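Long-range contact in A1 protein (PDB 3RLK), which is a minor read-through form of the phage coat protein, probably carried in the virion and needed for infection, its extension folding into a separate read-through domain: residues V13-T25 with V155-G167. Numbering follows the deposited sequence.
Sequences VIPDPPIDPPPGT and VIVGFWRDPSSGG
Pro21 lies over one face of the Phe159 ring: its CA sits 3.6 Å from the ring centroid and 11° off the normal, which meets the geometry of a CH-pi contact. Ile19 CG2 reaches the ring edge near its plane, 3.8 Å from Phe159 CE2, while Pro22 CD approaches obliquely. With CG anti to the backbone N, Phe159 extends from the end of strand 154-159 toward the proline-rich chain; Tyr96 packs edge-to-face with the same ring.

The second flat group, the Arg161 guanidinium, has Pro18 CB over one face and two acceptors at its edge. Its NE donates to Ile19 O at 2.9 Å, and its NH2 makes a salt bridge of 2.8 Å with Asp20 OD1, met nearly along the C-O axis. A bend at chi3 (70°) turns the group back to these acceptors. Ile19 N in turn donates to Arg161 O (3.0 Å, 172° at the hydrogen), so both polar backbone atoms of Ile19 are bonded to one residue. Farther along, Pro163 CB packs 3.4 Å from Pro17 O.

The prolines flanking the extended Ile19-Asp20 pair have polyproline II-like backbone angles and lack N-H donors, consistent with few backbone bonds. At the strand end and following loop, the contact combines ring packing, one straight backbone bond and an arginine whose bonds to two residues probably hold the guanidinium's rotation.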
loop_
_atom_site.group_PDB
_atom_site.type_symbol
_atom_site.label_atom_id
_atom_site.label_comp_id
_atom_site.label_asym_id
_atom_site.label_seq_id
_atom_site.Cartn_x
_atom_site.Cartn_y
_atom_site.Cartn_z
ATOM N N VAL A 13 -21.996 -0.795 -25.015
ATOM C CA VAL A 13 -21.711 -2.068 -24.379
ATOM C C VAL A 13 -21.811 -1.856 -22.877
ATOM O O VAL A 13 -21.391 -0.804 -22.328
ATOM C CB VAL A 13 -20.276 -2.552 -24.773
ATOM C CG1 VAL A 13 -19.900 -3.811 -24.054
ATOM C CG2 VAL A 13 -20.185 -2.756 -26.318
ATOM N N ILE A 14 -22.438 -2.836 -22.226
ATOM C CA ILE A 14 -22.556 -2.817 -20.794
ATOM C C ILE A 14 -21.223 -3.352 -20.220
ATOM O O ILE A 14 -20.786 -4.471 -20.555
ATOM C CB ILE A 14 -23.812 -3.609 -20.349
ATOM C CG1 ILE A 14 -25.053 -2.912 -20.948
ATOM C CG2 ILE A 14 -23.928 -3.728 -18.824
ATOM C CD1 ILE A 14 -26.236 -3.824 -21.129
ATOM N N PRO A 15 -20.535 -2.521 -19.421
ATOM C CA PRO A 15 -19.333 -2.997 -18.683
ATOM C C PRO A 15 -19.627 -4.122 -17.670
ATOM O O PRO A 15 -20.720 -4.159 -17.093
ATOM C CB PRO A 15 -18.893 -1.749 -17.903
ATOM C CG PRO A 15 -20.177 -0.994 -17.664
ATOM C CD PRO A 15 -20.941 -1.170 -18.986
ATOM N N ASP A 16 -18.662 -5.020 -17.450
ATOM C CA ASP A 16 -18.763 -6.016 -16.380
ATOM C C ASP A 16 -18.605 -5.298 -15.039
ATOM O O ASP A 16 -17.865 -4.342 -14.960
ATOM C CB ASP A 16 -17.742 -7.121 -16.550
ATOM C CG ASP A 16 -18.040 -7.991 -17.762
ATOM O OD1 ASP A 16 -19.256 -8.133 -18.152
ATOM O OD2 ASP A 16 -17.064 -8.513 -18.340
ATOM N N PRO A 17 -19.396 -5.686 -14.049
ATOM C CA PRO A 17 -19.463 -5.008 -12.731
ATOM C C PRO A 17 -18.219 -5.305 -11.925
ATOM O O PRO A 17 -17.584 -6.335 -12.136
ATOM C CB PRO A 17 -20.696 -5.620 -12.062
ATOM C CG PRO A 17 -21.382 -6.453 -13.051
ATOM C CD PRO A 17 -20.397 -6.760 -14.185
ATOM N N PRO A 18 -17.817 -4.383 -11.029
ATOM C CA PRO A 18 -16.536 -4.559 -10.356
ATOM C C PRO A 18 -16.672 -5.662 -9.310
ATOM O O PRO A 18 -17.794 -6.086 -8.959
ATOM C CB PRO A 18 -16.304 -3.206 -9.629
ATOM C CG PRO A 18 -17.681 -2.730 -9.313
ATOM C CD PRO A 18 -18.509 -3.167 -10.593
ATOM N N ILE A 19 -15.535 -6.125 -8.807
ATOM C CA ILE A 19 -15.507 -7.159 -7.769
ATOM C C ILE A 19 -15.354 -6.503 -6.390
ATOM O O ILE A 19 -14.559 -5.568 -6.250
ATOM C CB ILE A 19 -14.302 -8.132 -8.062
ATOM C CG1 ILE A 19 -14.368 -8.622 -9.535
ATOM C CG2 ILE A 19 -14.226 -9.255 -6.963
ATOM C CD1 ILE A 19 -13.063 -9.237 -10.032
ATOM N N ASP A 20 -16.106 -6.959 -5.388
ATOM C CA ASP A 20 -16.048 -6.287 -4.078
ATOM C C ASP A 20 -15.242 -7.085 -3.046
ATOM O O ASP A 20 -15.311 -8.295 -3.036
ATOM C CB ASP A 20 -17.435 -6.053 -3.547
ATOM C CG ASP A 20 -18.295 -5.245 -4.514
ATOM O OD1 ASP A 20 -17.796 -4.264 -5.094
ATOM O OD2 ASP A 20 -19.470 -5.638 -4.712
ATOM N N PRO A 21 -14.473 -6.391 -2.178
ATOM C CA PRO A 21 -13.721 -7.194 -1.232
ATOM C C PRO A 21 -14.670 -7.882 -0.238
ATOM O O PRO A 21 -15.764 -7.384 -0.043
ATOM C CB PRO A 21 -12.778 -6.159 -0.556
ATOM C CG PRO A 21 -13.370 -4.861 -0.768
ATOM C CD PRO A 21 -14.115 -4.958 -2.107
ATOM N N PRO A 22 -14.283 -9.040 0.324
ATOM C CA PRO A 22 -15.092 -9.754 1.318
ATOM C C PRO A 22 -15.078 -8.923 2.621
ATOM O O PRO A 22 -14.180 -8.102 2.845
ATOM C CB PRO A 22 -14.322 -11.070 1.512
ATOM C CG PRO A 22 -12.964 -10.788 1.168
ATOM C CD PRO A 22 -13.017 -9.748 0.044
ATOM N N PRO A 23 -16.086 -9.111 3.481
ATOM C CA PRO A 23 -16.042 -8.276 4.694
ATOM C C PRO A 23 -14.957 -8.760 5.629
ATOM O O PRO A 23 -14.504 -9.902 5.535
ATOM C CB PRO A 23 -17.410 -8.504 5.339
ATOM C CG PRO A 23 -17.810 -9.979 4.881
ATOM C CD PRO A 23 -17.057 -10.225 3.552
ATOM N N GLY A 24 -14.595 -7.900 6.556
ATOM C CA GLY A 24 -13.594 -8.259 7.547
ATOM C C GLY A 24 -14.325 -8.907 8.711
ATOM O O GLY A 24 -15.498 -8.627 8.970
ATOM N N THR A 25 -13.595 -9.764 9.413
ATOM C CA THR A 25 -14.097 -10.418 10.612
ATOM C C THR A 25 -13.490 -9.915 11.911
ATOM O O THR A 25 -13.745 -10.505 12.981
ATOM C CB THR A 25 -13.821 -11.894 10.599
ATOM O OG1 THR A 25 -12.397 -12.120 10.563
ATOM C CG2 THR A 25 -14.541 -12.572 9.412
ATOM N N VAL A 155 3.939 -5.815 4.589
ATOM C CA VAL A 155 3.243 -5.994 3.327
ATOM C C VAL A 155 2.046 -5.014 3.217
ATOM O O VAL A 155 1.250 -4.818 4.173
ATOM C CB VAL A 155 2.721 -7.461 3.276
ATOM C CG1 VAL A 155 2.009 -7.786 1.979
ATOM C CG2 VAL A 155 3.862 -8.395 3.478
ATOM N N ILE A 156 1.959 -4.404 2.035
ATOM C CA ILE A 156 0.798 -3.596 1.706
ATOM C C ILE A 156 -0.113 -4.562 0.922
ATOM O O ILE A 156 0.271 -5.063 -0.186
ATOM C CB ILE A 156 1.172 -2.392 0.808
ATOM C CG1 ILE A 156 2.273 -1.519 1.464
ATOM C CG2 ILE A 156 -0.090 -1.522 0.525
ATOM C CD1 ILE A 156 3.061 -0.659 0.507
ATOM N N VAL A 157 -1.320 -4.712 1.459
ATOM C CA VAL A 157 -2.308 -5.638 0.897
ATOM C C VAL A 157 -3.405 -4.856 0.203
ATOM O O VAL A 157 -4.124 -4.086 0.807
ATOM C CB VAL A 157 -2.947 -6.587 1.975
ATOM C CG1 VAL A 157 -3.844 -7.620 1.266
ATOM C CG2 VAL A 157 -1.864 -7.366 2.753
ATOM N N GLY A 158 -3.542 -5.092 -1.087
ATOM C CA GLY A 158 -4.689 -4.558 -1.811
ATOM C C GLY A 158 -5.697 -5.631 -2.232
ATOM O O GLY A 158 -5.572 -6.791 -1.858
ATOM N N PHE A 159 -6.761 -5.207 -2.905
ATOM C CA PHE A 159 -7.742 -6.157 -3.350
ATOM C C PHE A 159 -8.142 -5.779 -4.758
ATOM O O PHE A 159 -8.537 -4.649 -5.028
ATOM C CB PHE A 159 -8.932 -6.276 -2.401
ATOM C CG PHE A 159 -9.989 -7.280 -2.864
ATOM C CD1 PHE A 159 -10.044 -8.574 -2.342
ATOM C CD2 PHE A 159 -10.956 -6.870 -3.818
ATOM C CE1 PHE A 159 -10.979 -9.485 -2.831
ATOM C CE2 PHE A 159 -11.908 -7.785 -4.333
ATOM C CZ PHE A 159 -11.937 -9.059 -3.826
ATOM N N TRP A 160 -7.974 -6.743 -5.677
ATOM C CA TRP A 160 -8.151 -6.497 -7.114
ATOM C C TRP A 160 -9.640 -6.522 -7.445
ATOM O O TRP A 160 -10.358 -7.596 -7.275
ATOM C CB TRP A 160 -7.421 -7.592 -7.932
ATOM C CG TRP A 160 -7.406 -7.253 -9.336
ATOM C CD1 TRP A 160 -8.262 -7.699 -10.306
ATOM C CD2 TRP A 160 -6.485 -6.385 -9.982
ATOM N NE1 TRP A 160 -7.915 -7.157 -11.515
ATOM C CE2 TRP A 160 -6.858 -6.312 -11.337
ATOM C CE3 TRP A 160 -5.409 -5.592 -9.524
ATOM C CZ2 TRP A 160 -6.166 -5.554 -12.247
ATOM C CZ3 TRP A 160 -4.700 -4.838 -10.444
ATOM C CH2 TRP A 160 -5.124 -4.790 -11.791
ATOM N N ARG A 161 -10.096 -5.382 -7.961
ATOM C CA ARG A 161 -11.525 -5.110 -8.217
ATOM C C ARG A 161 -11.860 -5.131 -9.690
ATOM O O ARG A 161 -13.039 -5.148 -10.046
ATOM C CB ARG A 161 -11.879 -3.715 -7.659
ATOM C CG ARG A 161 -11.743 -3.720 -6.141
ATOM C CD ARG A 161 -12.545 -2.581 -5.568
ATOM N NE ARG A 161 -13.996 -2.805 -5.697
ATOM C CZ ARG A 161 -14.890 -1.821 -5.903
ATOM N NH1 ARG A 161 -14.478 -0.522 -5.958
ATOM N NH2 ARG A 161 -16.231 -2.116 -5.956
ATOM N N ASP A 162 -10.843 -5.132 -10.565
ATOM C CA ASP A 162 -11.046 -4.937 -12.006
ATOM C C ASP A 162 -11.523 -6.258 -12.633
ATOM O O ASP A 162 -10.811 -7.259 -12.579
ATOM C CB ASP A 162 -9.750 -4.426 -12.678
ATOM C CG ASP A 162 -9.923 -4.036 -14.181
ATOM O OD1 ASP A 162 -10.896 -4.407 -14.857
ATOM O OD2 ASP A 162 -9.044 -3.332 -14.720
ATOM N N PRO A 163 -12.749 -6.247 -13.224
ATOM C CA PRO A 163 -13.263 -7.470 -13.789
ATOM C C PRO A 163 -12.683 -7.769 -15.170
ATOM O O PRO A 163 -12.983 -8.834 -15.716
ATOM C CB PRO A 163 -14.766 -7.193 -13.900
ATOM C CG PRO A 163 -14.822 -5.613 -14.175
ATOM C CD PRO A 163 -13.778 -5.170 -13.187
ATOM N N SER A 164 -11.901 -6.846 -15.744
ATOM C CA SER A 164 -11.226 -7.082 -17.063
ATOM C C SER A 164 -10.349 -8.345 -17.058
ATOM O O SER A 164 -9.829 -8.759 -16.030
ATOM C CB SER A 164 -10.358 -5.875 -17.495
ATOM O OG SER A 164 -11.005 -4.635 -17.240
ATOM N N SER A 165 -10.172 -8.929 -18.256
ATOM C CA SER A 165 -9.483 -10.227 -18.467
ATOM C C SER A 165 -9.870 -11.305 -17.442
ATOM O O SER A 165 -9.019 -12.002 -16.904
ATOM C CB SER A 165 -7.943 -10.068 -18.542
ATOM O OG SER A 165 -7.536 -8.936 -19.302
ATOM N N GLY A 166 -11.172 -11.422 -17.186
ATOM C CA GLY A 166 -11.691 -12.388 -16.210
ATOM C C GLY A 166 -11.299 -12.114 -14.784
ATOM O O GLY A 166 -11.398 -13.018 -13.937
ATOM N N GLY A 167 -10.890 -10.870 -14.472
ATOM C CA GLY A 167 -10.555 -10.577 -13.069
ATOM C C GLY A 167 -9.120 -10.939 -12.731
ATOM O O GLY A 167 -8.697 -10.819 -11.561
#